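Local coordinates for dihydrodipicolinate reductase N-terminus domain-containing protein (Mycobacterium smegmatis, PDB 6IAQ), which is an NADP-binding amine dehydrogenase that probably catalyses the asymmetric reductive amination of ketones to amines, at residues A166-D171 with P175-A180; P201-N206 with F268-R273; D191-G196 with I250-I255. All coordinates share one frame; numbering follows the deposited sequence.

Contact 1: residues A166-D171 with P175-A180; sequences ASWNVD and PELATA. With NAP (NADP nicotinamide-adenine-dinucleotide phosphate), chain F.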
loop_
_atom_site.group_PDB
_atom_site.type_symbol
_atom_site.label_atom_id
_atom_site.label_comp_id
_atom_site.label_asym_id
_atom_site.label_seq_id
_atom_site.Cartn_x
_atom_site.Cartn_y
_atom_site.Cartn_z
ATOM N N ALA A 166 -14.383 1.297 -9.649
ATOM C CA ALA A 166 -14.012 -0.116 -9.824
ATOM C C ALA A 166 -14.996 -0.795 -10.763
ATOM O O ALA A 166 -16.214 -0.478 -10.753
ATOM C CB ALA A 166 -13.933 -0.789 -8.472
ATOM N N SER A 167 -14.459 -1.722 -11.542
ATOM C CA SER A 167 -15.217 -2.582 -12.468
ATOM C C SER A 167 -14.712 -4.017 -12.292
ATOM O O SER A 167 -13.510 -4.225 -12.340
ATOM C CB SER A 167 -15.067 -2.090 -13.898
ATOM O OG SER A 167 -15.834 -2.880 -14.795
ATOM N N TRP A 168 -15.629 -4.967 -12.127
ATOM C CA TRP A 168 -15.300 -6.406 -12.228
ATOM C C TRP A 168 -16.349 -7.128 -13.077
ATOM O O TRP A 168 -17.451 -6.606 -13.265
ATOM C CB TRP A 168 -15.084 -7.033 -10.849
ATOM C CG TRP A 168 -16.164 -6.775 -9.856
ATOM C CD1 TRP A 168 -16.163 -5.812 -8.899
ATOM C CD2 TRP A 168 -17.389 -7.522 -9.686
ATOM N NE1 TRP A 168 -17.304 -5.901 -8.132
ATOM C CE2 TRP A 168 -18.077 -6.933 -8.609
ATOM C CE3 TRP A 168 -17.955 -8.636 -10.322
ATOM C CZ2 TRP A 168 -19.286 -7.434 -8.141
ATOM C CZ3 TRP A 168 -19.163 -9.114 -9.879
ATOM C CH2 TRP A 168 -19.806 -8.522 -8.799
ATOM N N ASN A 169 -15.934 -8.270 -13.606
ATOM C CA ASN A 169 -16.660 -9.115 -14.575
ATOM C C ASN A 169 -17.348 -10.276 -13.831
ATOM O O ASN A 169 -16.649 -11.151 -13.330
ATOM C CB ASN A 169 -15.705 -9.633 -15.634
ATOM C CG ASN A 169 -16.384 -10.368 -16.754
ATOM O OD1 ASN A 169 -17.609 -10.438 -16.808
ATOM N ND2 ASN A 169 -15.600 -10.902 -17.666
ATOM N N VAL A 170 -18.682 -10.289 -13.823
ATOM C CA VAL A 170 -19.500 -11.446 -13.370
ATOM C C VAL A 170 -18.909 -12.764 -13.886
ATOM O O VAL A 170 -18.864 -13.730 -13.136
ATOM C CB VAL A 170 -20.965 -11.272 -13.810
ATOM C CG1 VAL A 170 -21.725 -12.586 -13.774
ATOM C CG2 VAL A 170 -21.636 -10.247 -12.948
ATOM N N ASP A 171 -18.492 -12.824 -15.151
ATOM C CA ASP A 171 -18.102 -14.109 -15.786
ATOM C C ASP A 171 -16.723 -14.569 -15.307
ATOM O O ASP A 171 -16.309 -15.645 -15.719
ATOM C CB ASP A 171 -18.199 -14.015 -17.315
ATOM C CG ASP A 171 -19.611 -14.356 -17.801
ATOM O OD1 ASP A 171 -20.506 -14.552 -16.952
ATOM O OD2 ASP A 171 -19.803 -14.413 -19.031
ATOM N N PRO A 175 -21.910 -18.908 -10.111
ATOM C CA PRO A 175 -23.349 -18.631 -10.091
ATOM C C PRO A 175 -23.879 -17.866 -8.875
ATOM O O PRO A 175 -24.868 -17.113 -9.029
ATOM C CB PRO A 175 -23.986 -20.035 -10.087
ATOM C CG PRO A 175 -22.940 -20.927 -10.704
ATOM C CD PRO A 175 -21.609 -20.336 -10.287
ATOM N N GLU A 176 -23.277 -18.068 -7.693
ATOM C CA GLU A 176 -23.761 -17.381 -6.467
ATOM C C GLU A 176 -23.716 -15.871 -6.750
ATOM O O GLU A 176 -24.696 -15.179 -6.456
ATOM C CB GLU A 176 -22.927 -17.766 -5.241
ATOM C CG GLU A 176 -23.241 -16.927 -4.008
ATOM C CD GLU A 176 -24.592 -17.199 -3.364
ATOM O OE1 GLU A 176 -25.109 -18.294 -3.576
ATOM O OE2 GLU A 176 -25.137 -16.313 -2.709
ATOM N N LEU A 177 -22.602 -15.368 -7.267
ATOM C CA LEU A 177 -22.399 -13.901 -7.439
ATOM C C LEU A 177 -23.206 -13.415 -8.652
ATOM O O LEU A 177 -23.850 -12.383 -8.529
ATOM C CB LEU A 177 -20.902 -13.610 -7.575
ATOM C CG LEU A 177 -20.506 -12.138 -7.655
ATOM C CD1 LEU A 177 -21.194 -11.301 -6.596
ATOM C CD2 LEU A 177 -19.002 -11.993 -7.572
ATOM N N ALA A 178 -23.232 -14.185 -9.736
ATOM C CA ALA A 178 -23.959 -13.852 -10.996
ATOM C C ALA A 178 -25.446 -13.697 -10.679
ATOM O O ALA A 178 -26.049 -12.689 -11.061
ATOM C CB ALA A 178 -23.696 -14.889 -12.065
ATOM N N THR A 179 -26.008 -14.615 -9.906
ATOM C CA THR A 179 -27.432 -14.552 -9.495
ATOM C C THR A 179 -27.653 -13.345 -8.582
ATOM O O THR A 179 -28.652 -12.662 -8.750
ATOM C CB THR A 179 -27.871 -15.863 -8.831
ATOM O OG1 THR A 179 -27.636 -16.878 -9.800
ATOM C CG2 THR A 179 -29.315 -15.838 -8.396
ATOM N N ALA A 180 -26.757 -13.072 -7.641
ATOM C CA ALA A 180 -26.903 -11.921 -6.729
ATOM C C ALA A 180 -26.762 -10.583 -7.483
ATOM O O ALA A 180 -27.243 -9.563 -6.991
ATOM C CB ALA A 180 -25.925 -12.040 -5.602
HETATM P PA NAP F . -19.752 -20.111 -6.802
HETATM O O1A NAP F . -18.918 -20.640 -7.872
HETATM O O2A NAP F . -21.303 -19.998 -6.893
HETATM O O5B NAP F . -19.372 -20.973 -5.469
HETATM C C5B NAP F . -20.177 -20.967 -4.282
HETATM C C4B NAP F . -20.007 -22.313 -3.591
HETATM O O4B NAP F . -20.722 -22.359 -2.359
HETATM C C3B NAP F . -20.492 -23.536 -4.415
HETATM O O3B NAP F . -19.374 -24.456 -4.387
HETATM C C2B NAP F . -21.659 -24.147 -3.643
HETATM O O2B NAP F . -21.663 -25.591 -3.630
HETATM C C1B NAP F . -21.266 -23.715 -2.264
HETATM N N9A NAP F . -22.316 -23.647 -1.250
HETATM C C8A NAP F . -23.451 -22.920 -1.239
HETATM N N7A NAP F . -24.060 -23.106 -0.061
HETATM C C5A NAP F . -23.254 -23.888 0.698
HETATM C C6A NAP F . -23.252 -24.465 2.066
HETATM N N6A NAP F . -24.257 -24.242 2.903
HETATM N N1A NAP F . -22.224 -25.227 2.436
HETATM C C2A NAP F . -21.165 -25.486 1.642
HETATM N N3A NAP F . -21.073 -25.004 0.382
HETATM C C4A NAP F . -22.105 -24.250 -0.093
HETATM O O3 NAP F . -19.294 -18.591 -6.375
HETATM P PN NAP F . -17.729 -18.049 -6.293
HETATM O O1N NAP F . -17.326 -17.259 -7.499
HETATM O O2N NAP F . -16.817 -19.137 -5.847
HETATM O O5D NAP F . -18.091 -17.042 -5.104
HETATM C C5D NAP F . -18.416 -17.413 -3.759
HETATM C C4D NAP F . -18.667 -16.250 -2.841
HETATM O O4D NAP F . -17.410 -15.509 -2.707
HETATM C C3D NAP F . -19.743 -15.347 -3.375
HETATM O O3D NAP F . -20.627 -14.893 -2.365
HETATM C C2D NAP F . -18.942 -14.170 -3.948
HETATM O O2D NAP F . -19.761 -12.993 -3.975
HETATM C C1D NAP F . -17.716 -14.145 -2.989
HETATM N N1N NAP F . -16.544 -13.504 -3.612
HETATM C C2N NAP F . -15.936 -12.549 -2.934
HETATM C C3N NAP F . -14.868 -11.879 -3.512
HETATM C C7N NAP F . -14.109 -10.812 -2.753
HETATM O O7N NAP F . -13.287 -10.170 -3.406
HETATM N N7N NAP F . -14.299 -10.615 -1.436
HETATM C C4N NAP F . -14.450 -12.242 -4.792
HETATM C C5N NAP F . -15.103 -13.256 -5.485
HETATM C C6N NAP F . -16.153 -13.869 -4.846
HETATM P P2B NAP F . -21.834 -26.459 -4.961
HETATM O O1X NAP F . -20.604 -26.282 -5.804
HETATM O O2X NAP F . -21.784 -27.906 -4.475
HETATM O O3X NAP F . -23.172 -25.895 -5.447
#
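V170, just past the end of strand 158-169, meets A178 on the short helix 175-180, and their CA atoms lie 5.6 Å apart. The strand is part of the mixed six-stranded sheet. The helix follows it, beside the Rossmann-type nucleotide-binding part, and sits at the pyrophosphate of the bound NADP. No hydrogen bond links the two segments; the contact is apolar and buried. The indole of W168 and the isobutyl group of L177 approach from opposite directions. CZ3 of W168 comes 3.7 Å from CD2 of L177, while CH2 reaches both methyl groups. W168 has CG placed between its backbone N and carbonyl carbon (chi1 51°), which swings the six-membered ring toward the helix. V170 packs tightly: its CG1 is 3.5 Å from CB of A178. N169 forms an Asx turn at the strand end, its OD1 accepting from N of D171 at 3.0 Å. The donor lies above the carbonyl plane, 72° out of it. D171 is held in turn by S237, E238 and A239. L177 has a second role, since its CD1 also lies 3.4 Å from O2D of the nicotinamide ribose. F203 of helix 203-215 touches both W168 and L177. At the helix start the backbone N of E176 donates to O2A of the adenosine-side phosphate at 2.9 Å, with an N-H...O angle of 158°.

Contact 2: residues P201-N206 with F268-R273; sequences PTFGRN and FEMSGR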
loop_
_atom_site.group_PDB
_atom_site.type_symbol
_atom_site.label_atom_id
_atom_site.label_comp_id
_atom_site.label_asym_id
_atom_site.label_seq_id
_atom_site.Cartn_x
_atom_site.Cartn_y
_atom_site.Cartn_z
ATOM N N PRO A 201 -26.639 -4.860 2.088
ATOM C CA PRO A 201 -25.736 -3.719 1.980
ATOM C C PRO A 201 -24.838 -3.901 0.733
ATOM O O PRO A 201 -24.568 -5.012 0.295
ATOM C CB PRO A 201 -24.917 -3.752 3.285
ATOM C CG PRO A 201 -24.939 -5.227 3.714
ATOM C CD PRO A 201 -26.297 -5.739 3.231
ATOM N N THR A 202 -24.455 -2.791 0.131
ATOM C CA THR A 202 -23.536 -2.763 -1.032
ATOM C C THR A 202 -22.134 -3.155 -0.560
ATOM O O THR A 202 -21.742 -2.828 0.574
ATOM C CB THR A 202 -23.569 -1.405 -1.739
ATOM O OG1 THR A 202 -23.132 -0.427 -0.785
ATOM C CG2 THR A 202 -24.950 -1.094 -2.282
ATOM N N PHE A 203 -21.377 -3.818 -1.433
ATOM C CA PHE A 203 -19.948 -4.145 -1.181
ATOM C C PHE A 203 -19.196 -2.874 -0.789
ATOM O O PHE A 203 -18.376 -2.909 0.157
ATOM C CB PHE A 203 -19.310 -4.780 -2.415
ATOM C CG PHE A 203 -19.875 -6.120 -2.826
ATOM C CD1 PHE A 203 -20.861 -6.771 -2.084
ATOM C CD2 PHE A 203 -19.365 -6.760 -3.938
ATOM C CE1 PHE A 203 -21.342 -8.011 -2.476
ATOM C CE2 PHE A 203 -19.840 -8.003 -4.317
ATOM C CZ PHE A 203 -20.816 -8.624 -3.582
ATOM N N GLY A 204 -19.484 -1.789 -1.492
ATOM C CA GLY A 204 -18.781 -0.510 -1.316
ATOM C C GLY A 204 -19.054 0.120 0.032
ATOM O O GLY A 204 -18.167 0.812 0.548
ATOM N N ARG A 205 -20.230 -0.122 0.617
ATOM C CA ARG A 205 -20.546 0.422 1.954
ATOM C C ARG A 205 -19.554 -0.152 2.972
ATOM O O ARG A 205 -19.026 0.585 3.840
ATOM C CB ARG A 205 -22.014 0.141 2.278
ATOM C CG ARG A 205 -22.375 0.423 3.733
ATOM C CD ARG A 205 -22.186 1.880 4.113
ATOM N NE ARG A 205 -22.153 1.900 5.563
ATOM C CZ ARG A 205 -23.229 1.859 6.331
ATOM N NH1 ARG A 205 -24.431 1.855 5.779
ATOM N NH2 ARG A 205 -23.099 1.875 7.643
ATOM N N ASN A 206 -19.283 -1.451 2.878
ATOM C CA ASN A 206 -18.339 -2.099 3.813
ATOM C C ASN A 206 -16.940 -1.529 3.544
ATOM O O ASN A 206 -16.203 -1.307 4.531
ATOM C CB ASN A 206 -18.466 -3.608 3.732
ATOM C CG ASN A 206 -19.864 -4.043 4.103
ATOM O OD1 ASN A 206 -20.618 -4.480 3.225
ATOM N ND2 ASN A 206 -20.214 -3.878 5.386
ATOM N N PHE A 268 -17.330 5.870 -3.515
ATOM C CA PHE A 268 -16.898 4.639 -4.224
ATOM C C PHE A 268 -17.998 4.175 -5.169
ATOM O O PHE A 268 -19.116 3.860 -4.729
ATOM C CB PHE A 268 -16.481 3.584 -3.193
ATOM C CG PHE A 268 -16.039 2.275 -3.794
ATOM C CD1 PHE A 268 -14.993 2.235 -4.707
ATOM C CD2 PHE A 268 -16.594 1.080 -3.378
ATOM C CE1 PHE A 268 -14.564 1.035 -5.248
ATOM C CE2 PHE A 268 -16.182 -0.122 -3.928
ATOM C CZ PHE A 268 -15.159 -0.148 -4.850
ATOM N N GLU A 269 -17.672 4.110 -6.451
ATOM C CA GLU A 269 -18.575 3.595 -7.494
ATOM C C GLU A 269 -18.020 2.252 -7.971
ATOM O O GLU A 269 -16.806 2.179 -8.326
ATOM C CB GLU A 269 -18.673 4.606 -8.630
ATOM C CG GLU A 269 -19.435 4.101 -9.827
ATOM C CD GLU A 269 -19.515 5.115 -10.954
ATOM O OE1 GLU A 269 -18.483 5.633 -11.340
ATOM O OE2 GLU A 269 -20.619 5.408 -11.405
ATOM N N MET A 270 -18.878 1.226 -7.959
ATOM C CA MET A 270 -18.482 -0.158 -8.282
ATOM C C MET A 270 -19.504 -0.766 -9.227
ATOM O O MET A 270 -20.699 -0.784 -8.906
ATOM C CB MET A 270 -18.356 -0.983 -6.993
ATOM C CG MET A 270 -17.764 -2.346 -7.217
ATOM S SD MET A 270 -18.325 -3.489 -5.919
ATOM C CE MET A 270 -19.978 -3.755 -6.555
ATOM N N SER A 271 -19.038 -1.255 -10.357
ATOM C CA SER A 271 -19.871 -2.024 -11.300
ATOM C C SER A 271 -19.402 -3.482 -11.302
ATOM O O SER A 271 -18.183 -3.745 -11.478
ATOM C CB SER A 271 -19.842 -1.434 -12.667
ATOM O OG SER A 271 -20.509 -2.293 -13.580
ATOM N N GLY A 272 -20.359 -4.377 -11.138
ATOM C CA GLY A 272 -20.189 -5.822 -11.297
ATOM C C GLY A 272 -21.152 -6.302 -12.353
ATOM O O GLY A 272 -22.392 -6.284 -12.083
ATOM N N ARG A 273 -20.636 -6.689 -13.524
ATOM C CA ARG A 273 -21.500 -7.001 -14.682
ATOM C C ARG A 273 -20.817 -8.000 -15.611
ATOM O O ARG A 273 -19.586 -8.149 -15.574
ATOM C CB ARG A 273 -21.873 -5.717 -15.432
ATOM C CG ARG A 273 -20.701 -5.043 -16.152
ATOM C CD ARG A 273 -21.010 -3.641 -16.728
ATOM N NE ARG A 273 -19.833 -3.315 -17.527
ATOM C CZ ARG A 273 -18.687 -2.838 -17.025
ATOM N NH1 ARG A 273 -18.593 -2.534 -15.736
ATOM N NH2 ARG A 273 -17.640 -2.692 -17.822
#
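G204 brings bare backbone against an aromatic ring. Its CA lies 3.4 Å from CD2 of F268, at the ring edge and in the ring plane. CE2 of F268 is next, 3.7 Å from the same CA. G204 has no side chain, and its CA itself forms the contact, with the first turn of helix 203-215 close to strand 265-273. F268 reaches the helix with CG anti to its backbone N (chi1 179°). W145 meets the same ring edge-to-face.

Beside this pair, F203 and M270 make a Met-aromatic contact. SD of M270 is 3.9 Å from CB of F203 and 5.2 Å from the centroid of its ring. The sulfur approaches obliquely, 69° off the ring normal. A bend at chi3 (76°) turns the methyl CE of M270 toward CD2 of F203, 4.0 Å away. T202 is the N-cap of the helix: its OG1 accepts from N of R205 at 3.2 Å. OG1 also bonds to D256 on strand 249-260. F203 touches W168, and its side chain comes within about 5 Å of the bound NADP, nearest atoms. This is helix-on-sheet packing, with a capped helix start laid on the mixed sheet beside the cofactor site.

Contact 3: residues D191-G196 with I250-I255; sequences DEWVRG and IGFTDI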
loop_
_atom_site.group_PDB
_atom_site.type_symbol
_atom_site.label_atom_id
_atom_site.label_comp_id
_atom_site.label_asym_id
_atom_site.label_seq_id
_atom_site.Cartn_x
_atom_site.Cartn_y
_atom_site.Cartn_z
ATOM N N ASP A 191 -36.037 -3.599 -10.692
ATOM C CA ASP A 191 -36.555 -2.408 -9.971
ATOM C C ASP A 191 -37.297 -2.864 -8.706
ATOM O O ASP A 191 -37.198 -2.150 -7.682
ATOM C CB ASP A 191 -37.442 -1.545 -10.869
ATOM C CG ASP A 191 -37.785 -0.197 -10.260
ATOM O OD1 ASP A 191 -36.857 0.533 -9.854
ATOM O OD2 ASP A 191 -38.991 0.091 -10.147
ATOM N N GLU A 192 -38.025 -3.982 -8.752
ATOM C CA GLU A 192 -38.741 -4.512 -7.554
ATOM C C GLU A 192 -37.686 -4.954 -6.531
ATOM O O GLU A 192 -37.787 -4.587 -5.351
ATOM C CB GLU A 192 -39.690 -5.641 -7.939
ATOM C CG GLU A 192 -40.636 -6.032 -6.817
ATOM C CD GLU A 192 -41.447 -7.278 -7.126
ATOM O OE1 GLU A 192 -41.608 -7.610 -8.331
ATOM O OE2 GLU A 192 -41.897 -7.935 -6.164
ATOM N N TRP A 193 -36.672 -5.683 -6.980
ATOM C CA TRP A 193 -35.591 -6.187 -6.094
ATOM C C TRP A 193 -34.846 -5.030 -5.418
ATOM O O TRP A 193 -34.672 -5.060 -4.173
ATOM C CB TRP A 193 -34.637 -7.078 -6.885
ATOM C CG TRP A 193 -33.432 -7.462 -6.094
ATOM C CD1 TRP A 193 -33.343 -8.445 -5.153
ATOM C CD2 TRP A 193 -32.129 -6.850 -6.182
ATOM N NE1 TRP A 193 -32.068 -8.490 -4.646
ATOM C CE2 TRP A 193 -31.300 -7.539 -5.273
ATOM C CE3 TRP A 193 -31.586 -5.813 -6.947
ATOM C CZ2 TRP A 193 -29.960 -7.201 -5.102
ATOM C CZ3 TRP A 193 -30.259 -5.488 -6.783
ATOM C CH2 TRP A 193 -29.464 -6.173 -5.874
ATOM N N VAL A 194 -34.388 -4.042 -6.190
ATOM C CA VAL A 194 -33.433 -3.015 -5.676
ATOM C C VAL A 194 -34.155 -2.107 -4.676
ATOM O O VAL A 194 -33.468 -1.581 -3.777
ATOM C CB VAL A 194 -32.748 -2.231 -6.816
ATOM C CG1 VAL A 194 -33.677 -1.219 -7.472
ATOM C CG2 VAL A 194 -31.449 -1.584 -6.321
ATOM N N ARG A 195 -35.480 -1.981 -4.793
ATOM C CA ARG A 195 -36.329 -1.130 -3.915
ATOM C C ARG A 195 -36.770 -1.905 -2.661
ATOM O O ARG A 195 -37.261 -1.274 -1.719
ATOM C CB ARG A 195 -37.563 -0.664 -4.693
ATOM C CG ARG A 195 -37.270 0.370 -5.769
ATOM C CD ARG A 195 -38.502 1.233 -6.046
ATOM N NE ARG A 195 -38.556 1.745 -7.410
ATOM C CZ ARG A 195 -37.758 2.682 -7.914
ATOM N NH1 ARG A 195 -36.822 3.260 -7.175
ATOM N NH2 ARG A 195 -37.908 3.054 -9.172
ATOM N N GLY A 196 -36.617 -3.227 -2.665
ATOM C CA GLY A 196 -36.989 -4.152 -1.581
ATOM C C GLY A 196 -36.440 -3.727 -0.234
ATOM O O GLY A 196 -35.321 -3.172 -0.158
ATOM N N ILE A 250 -27.550 -7.159 -16.827
ATOM C CA ILE A 250 -26.286 -7.948 -16.867
ATOM C C ILE A 250 -25.440 -7.674 -15.616
ATOM O O ILE A 250 -24.290 -8.125 -15.597
ATOM C CB ILE A 250 -25.494 -7.670 -18.157
ATOM C CG1 ILE A 250 -25.068 -6.203 -18.258
ATOM C CG2 ILE A 250 -26.267 -8.144 -19.368
ATOM C CD1 ILE A 250 -24.104 -5.916 -19.406
ATOM N N GLY A 251 -26.001 -6.974 -14.633
ATOM C CA GLY A 251 -25.301 -6.629 -13.402
ATOM C C GLY A 251 -25.795 -5.325 -12.882
ATOM O O GLY A 251 -26.886 -4.896 -13.282
ATOM N N PHE A 252 -25.012 -4.680 -12.036
ATOM C CA PHE A 252 -25.400 -3.350 -11.535
ATOM C C PHE A 252 -24.172 -2.571 -11.089
ATOM O O PHE A 252 -23.105 -3.158 -10.816
ATOM C CB PHE A 252 -26.460 -3.432 -10.423
ATOM C CG PHE A 252 -26.074 -4.168 -9.162
ATOM C CD1 PHE A 252 -25.290 -3.569 -8.187
ATOM C CD2 PHE A 252 -26.594 -5.425 -8.899
ATOM C CE1 PHE A 252 -24.958 -4.246 -7.021
ATOM C CE2 PHE A 252 -26.251 -6.099 -7.737
ATOM C CZ PHE A 252 -25.450 -5.501 -6.798
ATOM N N THR A 253 -24.403 -1.268 -10.961
ATOM C CA THR A 253 -23.427 -0.267 -10.506
ATOM C C THR A 253 -23.982 0.394 -9.246
ATOM O O THR A 253 -25.111 0.885 -9.294
ATOM C CB THR A 253 -23.105 0.734 -11.632
ATOM O OG1 THR A 253 -22.594 -0.003 -12.750
ATOM C CG2 THR A 253 -22.162 1.818 -11.142
ATOM N N ASP A 254 -23.211 0.379 -8.176
ATOM C CA ASP A 254 -23.498 1.084 -6.912
ATOM C C ASP A 254 -22.619 2.327 -6.843
ATOM O O ASP A 254 -21.496 2.261 -7.304
ATOM C CB ASP A 254 -23.196 0.248 -5.663
ATOM C CG ASP A 254 -23.925 -1.075 -5.542
ATOM O OD1 ASP A 254 -25.143 -1.111 -5.808
ATOM O OD2 ASP A 254 -23.248 -2.074 -5.174
ATOM N N ILE A 255 -23.078 3.353 -6.148
ATOM C CA ILE A 255 -22.267 4.503 -5.675
ATOM C C ILE A 255 -22.615 4.724 -4.208
ATOM O O ILE A 255 -23.800 4.780 -3.880
ATOM C CB ILE A 255 -22.456 5.757 -6.555
ATOM C CG1 ILE A 255 -21.563 6.901 -6.075
ATOM C CG2 ILE A 255 -23.902 6.166 -6.629
ATOM C CD1 ILE A 255 -21.220 7.896 -7.177
#
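W193 and F252 are the only residue pair in contact between 191-196 and 250-255. CH2 of W193 lies 3.7 Å from CE2 of F252, and CZ of F252 follows at 4.2 Å from the same CH2. The side chains cross at about a right angle. The rings meet obliquely, planes at 39° and centroids 5.6 Å apart. F252 has CG between its backbone N and carbonyl carbon (chi1 61°), and its ring points at the helix. F252 is buried, whereas W193 is partly exposed.

The solvent side of the helix is polar and looser. There D191 and R195, one turn apart, form a salt bridge, with NH2 of R195 2.8 Å from OD1 of D191. A weak hydrogen bond runs from NE of R195 to OD2 of D191 at 3.2 Å. R195 is exposed and D191 partly so.

R199, in the loop after the helix, ties the two sides together: it makes a cation-pi contact with F252, a salt bridge with D254, and touches W193. F190 packs on W193 from within the helix. Strand 249-260 runs between strands 219-230 and 265-273 in the mixed sheet, and helix 187-195 lies over the first part of the strand, where F252 is.

In the fold
All three contacts pack a helix on the same mixed sheet, each using a different strand. Strand 265-273 is the middle one: it pairs with strand 158-169 of contact 1 and with strand 249-260 of contact 3. The bonds from A166 N to E269 O and from D254 N to M270 O are part of this pairing. Contacts 1 and 2 are fully buried and close to NADP. Contact 3 is partly buried; its centre is about 19 Å from the chain centre, against about 12 Å for the other two centres. Their chemistry follows: an indole packed on aliphatic groups beside a phosphate-binding helix start in contact 1, glycine and sulfur-aromatic packing in contact 2, and one aromatic pair beside surface charges in contact 3.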